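Local coordinates for chalcone synthase (Neurospora crassa, PDB 3EUQ), which acts as a type III pentaketide synthase of the chalcone/stilbene synthase family, probably working as an acyltransferase, at residues A[6-11]-A[221-226]; A[14-19]-A[50-55]; A[33-38]-A[192-197]; A[173-178]-A[331-336]; A[264-269]-A[308-313]. The protein carries 1 engineered substitution. All blocks are in the same frame, centred on the assembly; numbering follows the deposited sequence.

Contact 1: residues A[6-11]-A[221-226]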
# COMPACT_ATOMS: atom_id res chain seq x y z
N THR A 6 -5.35 -9.83 -20.37
CA THR A 6 -5.60 -9.47 -21.77
C THR A 6 -4.46 -8.68 -22.40
O THR A 6 -4.38 -8.53 -23.61
CB THR A 6 -6.92 -8.68 -21.94
OG1 THR A 6 -6.99 -7.65 -20.95
CG2 THR A 6 -8.14 -9.62 -21.79
N GLY A 7 -3.56 -8.17 -21.56
CA GLY A 7 -2.41 -7.45 -22.08
C GLY A 7 -1.31 -7.47 -21.07
O GLY A 7 -1.57 -7.49 -19.87
N LEU A 8 -0.07 -7.49 -21.56
CA LEU A 8 1.10 -7.38 -20.71
C LEU A 8 2.04 -6.36 -21.37
O LEU A 8 2.11 -6.27 -22.59
CB LEU A 8 1.83 -8.73 -20.54
CG LEU A 8 1.10 -9.97 -19.98
CD1 LEU A 8 0.39 -10.72 -21.11
CD2 LEU A 8 2.04 -10.93 -19.28
N GLY A 9 2.74 -5.59 -20.54
CA GLY A 9 3.70 -4.61 -21.03
C GLY A 9 4.85 -4.52 -20.06
O GLY A 9 4.66 -4.60 -18.85
N VAL A 10 6.05 -4.34 -20.60
CA VAL A 10 7.28 -4.30 -19.81
C VAL A 10 8.15 -3.19 -20.35
O VAL A 10 8.27 -3.03 -21.56
CB VAL A 10 8.08 -5.63 -19.92
CG1 VAL A 10 9.39 -5.56 -19.09
CG2 VAL A 10 7.24 -6.83 -19.48
N GLN A 11 8.77 -2.41 -19.46
CA GLN A 11 9.75 -1.40 -19.90
C GLN A 11 10.97 -1.43 -19.01
O GLN A 11 10.89 -1.07 -17.83
CB GLN A 11 9.13 0.01 -19.93
CG GLN A 11 10.08 1.15 -20.41
CD GLN A 11 10.33 1.16 -21.93
OE1 GLN A 11 9.71 0.42 -22.69
NE2 GLN A 11 11.25 2.02 -22.36
N PRO A 221 -10.09 -12.47 -27.28
CA PRO A 221 -8.83 -13.14 -27.00
C PRO A 221 -8.20 -12.65 -25.71
O PRO A 221 -8.21 -11.45 -25.42
CB PRO A 221 -7.94 -12.77 -28.20
CG PRO A 221 -8.47 -11.47 -28.68
CD PRO A 221 -9.95 -11.45 -28.35
N ALA A 222 -7.67 -13.58 -24.93
CA ALA A 222 -6.88 -13.24 -23.75
C ALA A 222 -5.49 -13.86 -23.93
O ALA A 222 -5.25 -14.57 -24.91
CB ALA A 222 -7.56 -13.76 -22.50
N ILE A 223 -4.58 -13.59 -23.00
CA ILE A 223 -3.25 -14.19 -23.07
C ILE A 223 -3.16 -15.32 -22.05
O ILE A 223 -2.70 -16.41 -22.37
CB ILE A 223 -2.14 -13.14 -22.92
CG1 ILE A 223 -2.24 -12.16 -24.08
CG2 ILE A 223 -0.77 -13.79 -22.92
CD1 ILE A 223 -1.88 -10.78 -23.71
N TYR A 224 -3.61 -15.04 -20.84
CA TYR A 224 -3.71 -16.08 -19.82
C TYR A 224 -5.07 -15.95 -19.17
O TYR A 224 -5.55 -14.84 -18.96
CB TYR A 224 -2.62 -15.90 -18.76
CG TYR A 224 -1.19 -15.94 -19.26
CD1 TYR A 224 -0.54 -17.16 -19.47
CD2 TYR A 224 -0.47 -14.76 -19.47
CE1 TYR A 224 0.78 -17.21 -19.91
CE2 TYR A 224 0.85 -14.79 -19.91
CZ TYR A 224 1.47 -16.03 -20.13
OH TYR A 224 2.77 -16.09 -20.57
N ASP A 225 -5.70 -17.07 -18.86
CA ASP A 225 -6.83 -17.09 -17.94
C ASP A 225 -6.26 -17.34 -16.55
O ASP A 225 -5.39 -18.19 -16.40
CB ASP A 225 -7.79 -18.22 -18.29
CG ASP A 225 -8.39 -18.07 -19.67
OD1 ASP A 225 -8.80 -16.95 -20.04
OD2 ASP A 225 -8.46 -19.09 -20.39
N LEU A 226 -6.75 -16.61 -15.55
CA LEU A 226 -6.31 -16.80 -14.17
C LEU A 226 -7.26 -17.77 -13.47
O LEU A 226 -8.42 -17.45 -13.21
CB LEU A 226 -6.23 -15.46 -13.43
CG LEU A 226 -5.76 -15.45 -11.96
CD1 LEU A 226 -4.41 -16.13 -11.76
CD2 LEU A 226 -5.73 -14.05 -11.40
O HOH W 1 -5.65 -10.08 -25.40

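Contact 2: residues A[14-19]-A[50-55]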
# COMPACT_ATOMS: atom_id res chain seq x y z
N PRO A 14 17.26 2.43 -19.93
CA PRO A 14 18.18 2.49 -21.08
C PRO A 14 19.51 1.75 -20.93
O PRO A 14 20.14 1.41 -21.94
CB PRO A 14 18.47 4.00 -21.22
CG PRO A 14 17.44 4.70 -20.33
CD PRO A 14 17.13 3.74 -19.26
N TYR A 15 19.94 1.52 -19.69
CA TYR A 15 21.30 1.02 -19.41
C TYR A 15 21.34 -0.45 -19.00
O TYR A 15 20.46 -0.93 -18.30
CB TYR A 15 21.98 1.89 -18.35
CG TYR A 15 22.16 3.34 -18.76
CD1 TYR A 15 23.37 3.78 -19.29
CD2 TYR A 15 21.13 4.26 -18.61
CE1 TYR A 15 23.55 5.11 -19.66
CE2 TYR A 15 21.29 5.59 -18.99
CZ TYR A 15 22.51 6.01 -19.51
OH TYR A 15 22.68 7.32 -19.88
N SER A 16 22.38 -1.15 -19.46
CA SER A 16 22.67 -2.52 -19.07
C SER A 16 24.09 -2.55 -18.53
O SER A 16 25.06 -2.29 -19.26
CB SER A 16 22.56 -3.47 -20.27
OG SER A 16 21.25 -3.97 -20.41
N LEU A 17 24.20 -2.88 -17.24
CA LEU A 17 25.46 -2.84 -16.53
C LEU A 17 26.00 -4.23 -16.20
O LEU A 17 25.28 -5.10 -15.69
CB LEU A 17 25.30 -2.02 -15.25
CG LEU A 17 24.73 -0.61 -15.41
CD1 LEU A 17 24.43 -0.01 -14.05
CD2 LEU A 17 25.67 0.28 -16.22
N GLY A 18 27.29 -4.42 -16.49
CA GLY A 18 27.97 -5.66 -16.15
C GLY A 18 28.40 -5.70 -14.69
O GLY A 18 28.13 -4.76 -13.94
N PRO A 19 29.05 -6.80 -14.27
CA PRO A 19 29.54 -6.95 -12.89
C PRO A 19 30.60 -5.92 -12.46
O PRO A 19 30.81 -5.73 -11.26
CB PRO A 19 30.14 -8.37 -12.89
CG PRO A 19 30.39 -8.69 -14.31
CD PRO A 19 29.34 -7.98 -15.10
N GLN A 50 23.98 -9.28 -17.23
CA GLN A 50 23.78 -7.84 -17.17
C GLN A 50 22.58 -7.41 -16.31
O GLN A 50 21.61 -8.18 -16.14
CB GLN A 50 23.72 -7.24 -18.59
CG GLN A 50 25.02 -6.48 -18.93
CD GLN A 50 25.49 -6.68 -20.35
OE1 GLN A 50 24.72 -6.58 -21.31
NE2 GLN A 50 26.79 -6.94 -20.50
N ARG A 51 22.67 -6.21 -15.76
CA ARG A 51 21.59 -5.63 -14.96
C ARG A 51 21.07 -4.30 -15.49
O ARG A 51 21.83 -3.38 -15.75
CB ARG A 51 22.01 -5.47 -13.51
CG ARG A 51 21.84 -6.76 -12.73
CD ARG A 51 21.89 -6.53 -11.25
NE ARG A 51 23.23 -6.63 -10.70
CZ ARG A 51 23.95 -5.60 -10.29
NH1 ARG A 51 23.48 -4.36 -10.37
NH2 ARG A 51 25.16 -5.82 -9.79
N SER A 52 19.76 -4.22 -15.64
CA SER A 52 19.12 -3.02 -16.14
C SER A 52 19.14 -1.91 -15.11
O SER A 52 18.79 -2.13 -13.94
CB SER A 52 17.69 -3.35 -16.58
OG SER A 52 17.71 -3.96 -17.87
N SER A 53 19.54 -0.71 -15.54
CA SER A 53 19.64 0.45 -14.65
C SER A 53 19.14 1.73 -15.31
O SER A 53 19.22 1.86 -16.53
CB SER A 53 21.08 0.65 -14.23
OG SER A 53 21.20 1.72 -13.32
N ILE A 54 18.62 2.65 -14.50
CA ILE A 54 18.20 3.97 -14.98
C ILE A 54 19.39 4.85 -15.38
O ILE A 54 19.22 5.90 -16.00
CB ILE A 54 17.31 4.75 -13.96
CG1 ILE A 54 18.00 4.92 -12.60
CG2 ILE A 54 15.96 4.05 -13.80
CD1 ILE A 54 19.00 6.10 -12.50
N GLY A 55 20.59 4.41 -15.01
CA GLY A 55 21.81 5.16 -15.28
C GLY A 55 23.03 4.27 -15.26
O GLY A 55 22.93 3.03 -15.17
O HOH W 2 18.13 -1.91 -19.44
O HOH W 3 20.05 -5.45 -18.66

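Contact 3: residues A[33-38]-A[192-197]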
# COMPACT_ATOMS: atom_id res chain seq x y z
N SER A 33 38.45 -3.56 1.80
CA SER A 33 38.24 -4.13 3.13
C SER A 33 37.86 -5.59 2.95
O SER A 33 37.55 -5.99 1.82
CB SER A 33 37.14 -3.36 3.91
OG SER A 33 35.86 -3.48 3.32
N PRO A 34 37.96 -6.42 4.01
CA PRO A 34 37.51 -7.82 3.91
C PRO A 34 36.06 -8.03 3.45
O PRO A 34 35.81 -8.87 2.57
CB PRO A 34 37.72 -8.37 5.32
CG PRO A 34 38.86 -7.53 5.86
CD PRO A 34 38.56 -6.15 5.34
N ALA A 35 35.11 -7.28 4.01
CA ALA A 35 33.71 -7.49 3.64
C ALA A 35 33.43 -7.05 2.21
O ALA A 35 32.74 -7.74 1.46
CB ALA A 35 32.78 -6.78 4.60
N MET A 36 33.97 -5.89 1.84
CA MET A 36 33.87 -5.39 0.48
C MET A 36 34.41 -6.42 -0.51
O MET A 36 33.76 -6.68 -1.52
CB MET A 36 34.61 -4.07 0.32
CG MET A 36 34.27 -3.36 -1.00
SD MET A 36 32.54 -2.88 -1.11
CE MET A 36 32.49 -1.53 0.08
N LYS A 37 35.59 -6.98 -0.22
CA LYS A 37 36.18 -7.99 -1.10
C LYS A 37 35.28 -9.23 -1.32
O LYS A 37 35.17 -9.74 -2.44
CB LYS A 37 37.58 -8.39 -0.63
CG LYS A 37 38.68 -7.55 -1.27
CD LYS A 37 39.98 -7.57 -0.47
CE LYS A 37 40.92 -8.67 -0.95
NZ LYS A 37 42.21 -8.63 -0.19
N LYS A 38 34.64 -9.68 -0.25
CA LYS A 38 33.73 -10.83 -0.33
C LYS A 38 32.51 -10.49 -1.18
O LYS A 38 32.07 -11.31 -1.98
CB LYS A 38 33.31 -11.34 1.06
CG LYS A 38 34.46 -11.70 2.04
CD LYS A 38 35.67 -12.36 1.37
CE LYS A 38 36.95 -12.24 2.24
NZ LYS A 38 37.81 -11.02 1.99
N GLN A 192 31.16 -3.84 7.88
CA GLN A 192 31.88 -5.05 7.47
C GLN A 192 30.94 -6.26 7.43
O GLN A 192 31.30 -7.35 7.88
CB GLN A 192 33.10 -5.34 8.35
CG GLN A 192 34.31 -4.47 8.05
CD GLN A 192 34.79 -4.60 6.61
OE1 GLN A 192 35.43 -5.58 6.24
NE2 GLN A 192 34.48 -3.59 5.80
N GLU A 193 29.74 -6.06 6.90
CA GLU A 193 28.85 -7.19 6.60
C GLU A 193 28.79 -7.46 5.10
O GLU A 193 28.81 -6.54 4.27
CB GLU A 193 27.44 -7.04 7.21
CG GLU A 193 26.76 -5.72 6.98
CD GLU A 193 25.23 -5.75 7.24
OE1 GLU A 193 24.66 -6.79 7.66
OE2 GLU A 193 24.58 -4.71 6.98
N THR A 194 28.73 -8.74 4.76
CA THR A 194 28.61 -9.15 3.37
C THR A 194 27.14 -9.08 2.98
O THR A 194 26.38 -10.04 3.12
CB THR A 194 29.22 -10.56 3.12
OG1 THR A 194 28.48 -11.54 3.86
CG2 THR A 194 30.66 -10.60 3.56
N ARG A 195 26.75 -7.90 2.51
CA ARG A 195 25.41 -7.63 2.04
C ARG A 195 25.41 -7.82 0.52
O ARG A 195 26.14 -7.12 -0.17
CB ARG A 195 25.02 -6.20 2.39
CG ARG A 195 25.12 -5.86 3.88
CD ARG A 195 25.00 -4.35 4.10
NE ARG A 195 23.69 -3.83 3.72
CZ ARG A 195 22.57 -3.97 4.44
NH1 ARG A 195 22.59 -4.61 5.61
NH2 ARG A 195 21.43 -3.46 3.98
N ILE A 196 24.57 -8.73 0.03
CA ILE A 196 24.61 -9.18 -1.38
C ILE A 196 23.53 -8.54 -2.28
O ILE A 196 23.43 -8.84 -3.48
CB ILE A 196 24.49 -10.71 -1.49
CG1 ILE A 196 23.11 -11.19 -1.02
CG2 ILE A 196 25.60 -11.40 -0.69
CD1 ILE A 196 22.66 -12.46 -1.71
N GLY A 197 22.72 -7.67 -1.68
CA GLY A 197 21.75 -6.88 -2.42
C GLY A 197 22.29 -6.24 -3.69
O GLY A 197 21.67 -6.36 -4.75

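Contact 4: residues A[173-178]-A[331-336]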
# COMPACT_ATOMS: atom_id res chain seq x y z
N ALA A 173 3.82 -2.80 -11.50
CA ALA A 173 4.94 -2.90 -10.60
C ALA A 173 6.06 -2.07 -11.18
O ALA A 173 6.29 -2.09 -12.39
CB ALA A 173 5.35 -4.36 -10.46
N LEU A 174 6.73 -1.28 -10.33
CA LEU A 174 7.85 -0.44 -10.73
C LEU A 174 8.86 -0.50 -9.62
O LEU A 174 8.51 -0.29 -8.45
CB LEU A 174 7.43 1.03 -10.91
CG LEU A 174 8.51 2.13 -10.99
CD1 LEU A 174 9.48 1.93 -12.17
CD2 LEU A 174 7.88 3.52 -11.10
N GLU A 175 10.11 -0.76 -9.98
CA GLU A 175 11.18 -0.77 -8.99
C GLU A 175 12.42 -0.08 -9.53
O GLU A 175 12.82 -0.32 -10.66
CB GLU A 175 11.51 -2.20 -8.54
CG GLU A 175 10.32 -3.06 -8.09
CD GLU A 175 9.85 -2.77 -6.67
OE1 GLU A 175 10.37 -1.83 -6.01
OE2 GLU A 175 8.92 -3.47 -6.21
N VAL A 176 12.98 0.82 -8.73
CA VAL A 176 14.28 1.39 -9.05
C VAL A 176 15.19 1.06 -7.88
O VAL A 176 15.19 1.75 -6.86
CB VAL A 176 14.22 2.91 -9.30
CG1 VAL A 176 15.59 3.44 -9.72
CG2 VAL A 176 13.19 3.24 -10.39
N SER A 177 15.94 -0.02 -8.02
CA SER A 177 16.83 -0.43 -6.95
C SER A 177 18.27 0.08 -7.08
O SER A 177 18.95 0.25 -6.06
CB SER A 177 16.84 -1.94 -6.85
OG SER A 177 17.10 -2.49 -8.12
N THR A 178 18.73 0.34 -8.30
CA THR A 178 20.17 0.57 -8.54
C THR A 178 20.71 1.87 -7.93
O THR A 178 21.92 2.02 -7.69
CB THR A 178 20.54 0.51 -10.06
OG1 THR A 178 19.76 1.45 -10.79
CG2 THR A 178 20.32 -0.88 -10.63
N SER A 331 12.97 -7.06 -8.46
CA SER A 331 11.98 -7.13 -7.37
C SER A 331 10.55 -7.43 -7.91
O SER A 331 10.39 -8.31 -8.76
CB SER A 331 12.04 -5.87 -6.48
OG SER A 331 11.26 -6.01 -5.30
N SER A 332 9.53 -6.70 -7.42
CA SER A 332 8.13 -6.96 -7.81
C SER A 332 7.86 -6.93 -9.33
O SER A 332 6.90 -7.55 -9.78
CB SER A 332 7.19 -5.97 -7.13
OG SER A 332 7.45 -4.66 -7.60
N ALA A 333 8.66 -6.17 -10.08
CA ALA A 333 8.43 -6.03 -11.52
C ALA A 333 8.84 -7.26 -12.35
O ALA A 333 8.38 -7.40 -13.49
CB ALA A 333 9.11 -4.77 -12.07
N THR A 334 9.67 -8.14 -11.78
CA THR A 334 10.21 -9.27 -12.54
C THR A 334 9.16 -10.29 -13.00
O THR A 334 9.21 -10.74 -14.14
CB THR A 334 11.39 -9.98 -11.83
OG1 THR A 334 12.27 -9.01 -11.24
CG2 THR A 334 12.19 -10.80 -12.84
N ILE A 335 8.21 -10.65 -12.15
CA ILE A 335 7.24 -11.70 -12.50
C ILE A 335 6.44 -11.43 -13.79
O ILE A 335 6.30 -12.34 -14.62
CB ILE A 335 6.32 -12.13 -11.30
CG1 ILE A 335 5.54 -13.41 -11.63
CG2 ILE A 335 5.38 -11.01 -10.89
CD1 ILE A 335 6.37 -14.66 -11.56
N PHE A 336 5.92 -10.21 -13.97
CA PHE A 336 5.14 -9.90 -15.17
C PHE A 336 6.05 -9.89 -16.37
O PHE A 336 5.65 -10.23 -17.47
CB PHE A 336 4.44 -8.54 -15.08
CG PHE A 336 3.44 -8.45 -13.98
CD1 PHE A 336 2.90 -9.59 -13.41
CD2 PHE A 336 3.03 -7.21 -13.52
CE1 PHE A 336 1.98 -9.50 -12.39
CE2 PHE A 336 2.11 -7.10 -12.51
CZ PHE A 336 1.58 -8.24 -11.93

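Contact 5: residues A[264-269]-A[308-313]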
# COMPACT_ATOMS: atom_id res chain seq x y z
N ALA A 264 11.56 -25.14 0.80
CA ALA A 264 10.67 -25.98 1.62
C ALA A 264 9.18 -25.65 1.47
O ALA A 264 8.32 -26.46 1.83
CB ALA A 264 11.08 -25.90 3.08
N SER A 265 8.88 -24.46 0.96
CA SER A 265 7.49 -24.01 0.83
C SER A 265 6.85 -24.38 -0.51
O SER A 265 5.62 -24.43 -0.61
CB SER A 265 7.39 -22.50 1.08
OG SER A 265 7.87 -21.75 -0.03
N LEU A 266 7.68 -24.64 -1.53
CA LEU A 266 7.19 -24.92 -2.89
C LEU A 266 6.20 -26.07 -2.97
O LEU A 266 5.07 -25.91 -3.45
CB LEU A 266 8.36 -25.21 -3.83
CG LEU A 266 9.31 -24.05 -4.14
CD1 LEU A 266 10.59 -24.53 -4.82
CD2 LEU A 266 8.60 -23.00 -4.98
N GLN A 267 6.63 -27.24 -2.51
CA GLN A 267 5.82 -28.45 -2.63
C GLN A 267 4.47 -28.30 -1.92
O GLN A 267 3.44 -28.54 -2.54
CB GLN A 267 6.59 -29.68 -2.11
CG GLN A 267 7.98 -29.88 -2.70
CD GLN A 267 9.11 -29.45 -1.77
OE1 GLN A 267 9.93 -30.28 -1.35
NE2 GLN A 267 9.16 -28.15 -1.44
N PRO A 268 4.48 -27.89 -0.63
CA PRO A 268 3.22 -27.74 0.11
C PRO A 268 2.28 -26.69 -0.50
O PRO A 268 1.07 -26.93 -0.57
CB PRO A 268 3.69 -27.31 1.51
CG PRO A 268 5.11 -27.75 1.59
CD PRO A 268 5.65 -27.59 0.22
N THR A 269 2.82 -25.57 -0.95
CA THR A 269 2.00 -24.54 -1.60
C THR A 269 1.44 -25.01 -2.94
O THR A 269 0.25 -24.86 -3.18
CB THR A 269 2.75 -23.21 -1.75
OG1 THR A 269 3.45 -22.92 -0.53
CG2 THR A 269 1.77 -22.08 -2.05
N SER A 308 15.10 -28.67 -7.96
CA SER A 308 15.41 -29.76 -7.05
C SER A 308 14.18 -30.18 -6.27
O SER A 308 13.89 -31.37 -6.16
CB SER A 308 16.54 -29.35 -6.10
OG SER A 308 16.71 -30.31 -5.06
N ALA A 309 13.45 -29.20 -5.74
CA ALA A 309 12.27 -29.47 -4.93
C ALA A 309 11.11 -30.07 -5.74
O ALA A 309 10.40 -30.94 -5.25
CB ALA A 309 11.81 -28.22 -4.24
N MET A 310 10.95 -29.59 -6.98
CA MET A 310 9.82 -29.92 -7.83
C MET A 310 10.15 -30.89 -8.99
O MET A 310 9.28 -31.17 -9.83
CB MET A 310 9.20 -28.64 -8.40
CG MET A 310 8.70 -27.63 -7.37
SD MET A 310 7.78 -28.41 -6.02
CE MET A 310 6.27 -28.94 -6.82
N GLY A 311 11.38 -31.40 -9.02
CA GLY A 311 11.80 -32.30 -10.10
C GLY A 311 11.71 -31.65 -11.48
O GLY A 311 11.27 -32.28 -12.43
N LEU A 312 12.11 -30.39 -11.58
CA LEU A 312 12.05 -29.68 -12.85
C LEU A 312 13.45 -29.51 -13.44
O LEU A 312 14.44 -29.65 -12.73
CB LEU A 312 11.39 -28.30 -12.67
CG LEU A 312 10.10 -28.12 -11.89
CD1 LEU A 312 9.80 -26.63 -11.72
CD2 LEU A 312 8.94 -28.82 -12.57
N THR A 313 13.51 -29.22 -14.74
CA THR A 313 14.72 -28.84 -15.46
C THR A 313 14.77 -27.31 -15.58
O THR A 313 13.74 -26.65 -15.42
CB THR A 313 14.72 -29.38 -16.89
OG1 THR A 313 13.77 -28.64 -17.67
CG2 THR A 313 14.37 -30.85 -16.93

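Contact 1: residues A[6-11]-A[221-226]
Thr6 and Pro221 are joined through a water that donates a hydrogen to each backbone carbonyl: its oxygen lies 2.7 Å from Thr6 O and 2.9 Å from Pro221 O. It bridges the two chains just before strand 224-233 begins. The remaining contact is apolar. Ile223 reaches forward with its CD1 methyl, which rests 3.4 Å from Thr6 O and beside the bare CA of Gly7. The same methyl presses on Leu8 CD1 at 3.5 Å, closer than carbons usually sit. Leu8 spreads its two methyls over different neighbours: CD1 takes Ile223, while CD2 comes to the edge of the Tyr224 ring, near its plane, 4.1 Å from CE2. Leucine suits the place because its forked end can meet both partners at once. With CG of Tyr224 turned beside its own backbone N (chi1 -58°), the ring swings toward Leu8, and its hydroxyl bonds to Leu339 O of helix 334-342. Ile223 also pairs through its backbone with Ile5, and Ile223 and Tyr224 both face that residue, which makes a classic beta bulge at the start of strand 224-233, beside strand 4-11 in the large mixed sheet.

Contact 2: residues A[14-19]-A[50-55]
Tyr15 exchanges a pair of backbone hydrogen bonds with Ser53, and Leu17 does the same with Arg51, forming a small two-stranded antiparallel sheet apart from the central one. The Leu17-Arg51 pair is even, with Leu17 N to Arg51 O and Arg51 N to Leu17 O both 2.8 Å. The Tyr15-Ser53 pair is lopsided: Ser53 N to Tyr15 O is 2.9 Å, whereas Tyr15 N to Ser53 O stretches to 3.3 Å with a bent N-H angle of 143°. Between them Ser16 and Ser52 form a non-hydrogen-bonded pair. Their small hydroxyls leave room for water: one water joins Ser16 OG to Ser52 OG, and a second accepts from Ser52 OG and donates to Tyr15 O. Ser52 OG is also hydrogen-bonded to His327 ND1.

Tyr15, Leu17, Arg51 and Ser53 project from the other face. There Leu17 CD1 is pushed against Ser53 CB at 3.4 Å, a tight carbon pair. Ser53 points its hydroxyl opposite its own backbone N (chi1 -177°), where OG donates to Gly55 O at 2.9 Å and is also hydrogen-bonded to Thr178 OG1. Glycine suits position 55, where Ile54 CD1 crowds the place of a side chain. Gly55 lays its CA over one face of the Tyr15 ring in a CH-pi contact, 3.9 Å from the ring centroid and displaced toward the rim.

Contact 3: residues A[33-38]-A[192-197]
Gln192 grips the start of helix 34-42 with both ends of its amide, and this is the tight part of the contact. Its NE2 donates to Ser33 OG at 2.8 Å, with that oxygen near the amide plane, while its OE1 accepts from Ala35 N, also at 2.8 Å and nearly straight (162°). The donor at Ala35 is tilted out of the carbonyl plane. The amide gets there because the chain folds back at chi2 (-59°), turning its end toward the helix. Ala35 suits the spot: its compact methyl fits closely against the amide, with CB 3.3 Å from Gln192 OE1. Ser33, at the N-cap, also accepts a weak capping bond from Met36 N at 3.4 Å, and Pro34, which has no N-H to satisfy, fills the first turn.

The outer side is looser. Thr194, at the centre of an inverse gamma turn, offers only its CG2 methyl, 3.7 Å from Lys38 CB. The rest of the Lys38 chain leads away and curls back along its own helix to bond NZ to Pro34 O at 3.0 Å.

Gln192 NE2 also donates to Asp189 O, near the end of helix 181-191. One neutral side chain thus serves two helix ends, satisfying an N-H at the start of one and a carbonyl in the last turn of the other, without bringing in any charge.

Contact 4: residues A[173-178]-A[331-336]
Glu175 meets Ser332 through its carboxylate: Ser332 OG is placed to donate to Glu175 OE2, but the modelled separation of 2.3 Å is implausibly short and the detail is doubtful. The glutamate chain bends at chi2 (-80°), which brings the carboxylate round to face the serine and lays CG 3.3 Å from Ser332 OG. Its other oxygen, OE1, has hydrogen-bond partners in Thr110 OG1, Thr112 OG1 and Cys111 N, which hold that end of the buried carboxylate. Ser331 stands next to it, with CB 3.7 Å from Glu175 CG.

Ala173 is two residues earlier on the same side of strand 168-175. Its CB touches Ser332 OG at 3.6 Å and Ala333 CA at 3.7 Å, and a small methyl is what lets the incoming chain come so close. The contact thus sets an inner strand of the large mixed sheet, in the N-terminal half of this thiolase-like fold, against the chain leading into helix 334-342 in the C-terminal half. Every touching residue is buried.

Ser332 OG sits between its own backbone N and carbonyl carbon (chi1 65°), the rotation that points it at the glutamate. Ala333 continues the apolar side, its CB 4.1 Å from Ala173 CB, and its carbonyl accepts from Ser206 OG. Ser331 O takes two bonds from Thr334, one from N and one from OG1, both arriving from the same face of its plane and closing a turn there.

Contact 5: residues A[264-269]-A[308-313]
Leu266 and Gln267 meet Ala309 and Met310 in a contact built from apolar and sulphur packing. The purely apolar part is small. Leu266 CD1 lies against Ala309 CB at 3.9 Å, and Leu266 CB touches Met310 SD at the same distance. Leucine suits this place among apolar neighbours: CD1 meets the alanine, and the side chain also touches Cys363 and Phe365 of strand 359-366 and Met295 of strand 292-295.

Sulphur makes the closest approach. Met310 curls back at chi2 (-44°) and chi3 (-70°); the flexible thioether folds to put SD 3.6 Å from Gln267 CG, where the two side chains cross obliquely.

Gln267 supplies the mixed part. Its CG also comes 3.7 Å from Ala309 O, and NE2 lies 3.9 Å from Ala309 CB. Bent at chi2 (102°), the amide lies over the alanine methyl, and NE2 has a weak bond to Lys263 O on the previous turn.

No polar bond joins the two segments themselves, though Ser308 OG does bond to Lys263 NZ of helix 258-277. Within that helix Thr269 OG1 donates to Ser265 O at 2.6 Å, and Thr269 N bonds to that same carbonyl. This double hold spans the kink at Pro268, whose N can give no bond to the turn before. The whole joins the last turn of helix 300-309 to helix 258-277, which lies against strands 359-366 and 370-378, a helix-on-sheet layering typical of the thiolase-like fold.

From the N terminus, strand 4-11 reaches contact 1, which closes a loop of some 210 residues back to strand 224-233 and so encloses contacts 2 and 3. Contact 2 pairs the next strand, 15-17, with 51-53; contact 3 opens within that loop, from helix 34-42, and runs on to residues 192-197, so the two cross. Contact 4 ties strand 168-175 to the chain entering helix 334-342, crossing contacts 1 and 3, and it encloses contact 5, where helix 258-277 meets the end of helix 300-309. Contacts 2 and 4 touch through Ser53 and Thr178. Contacts 1 and 4 reach the same large sheet and touch at Leu8 and Phe336.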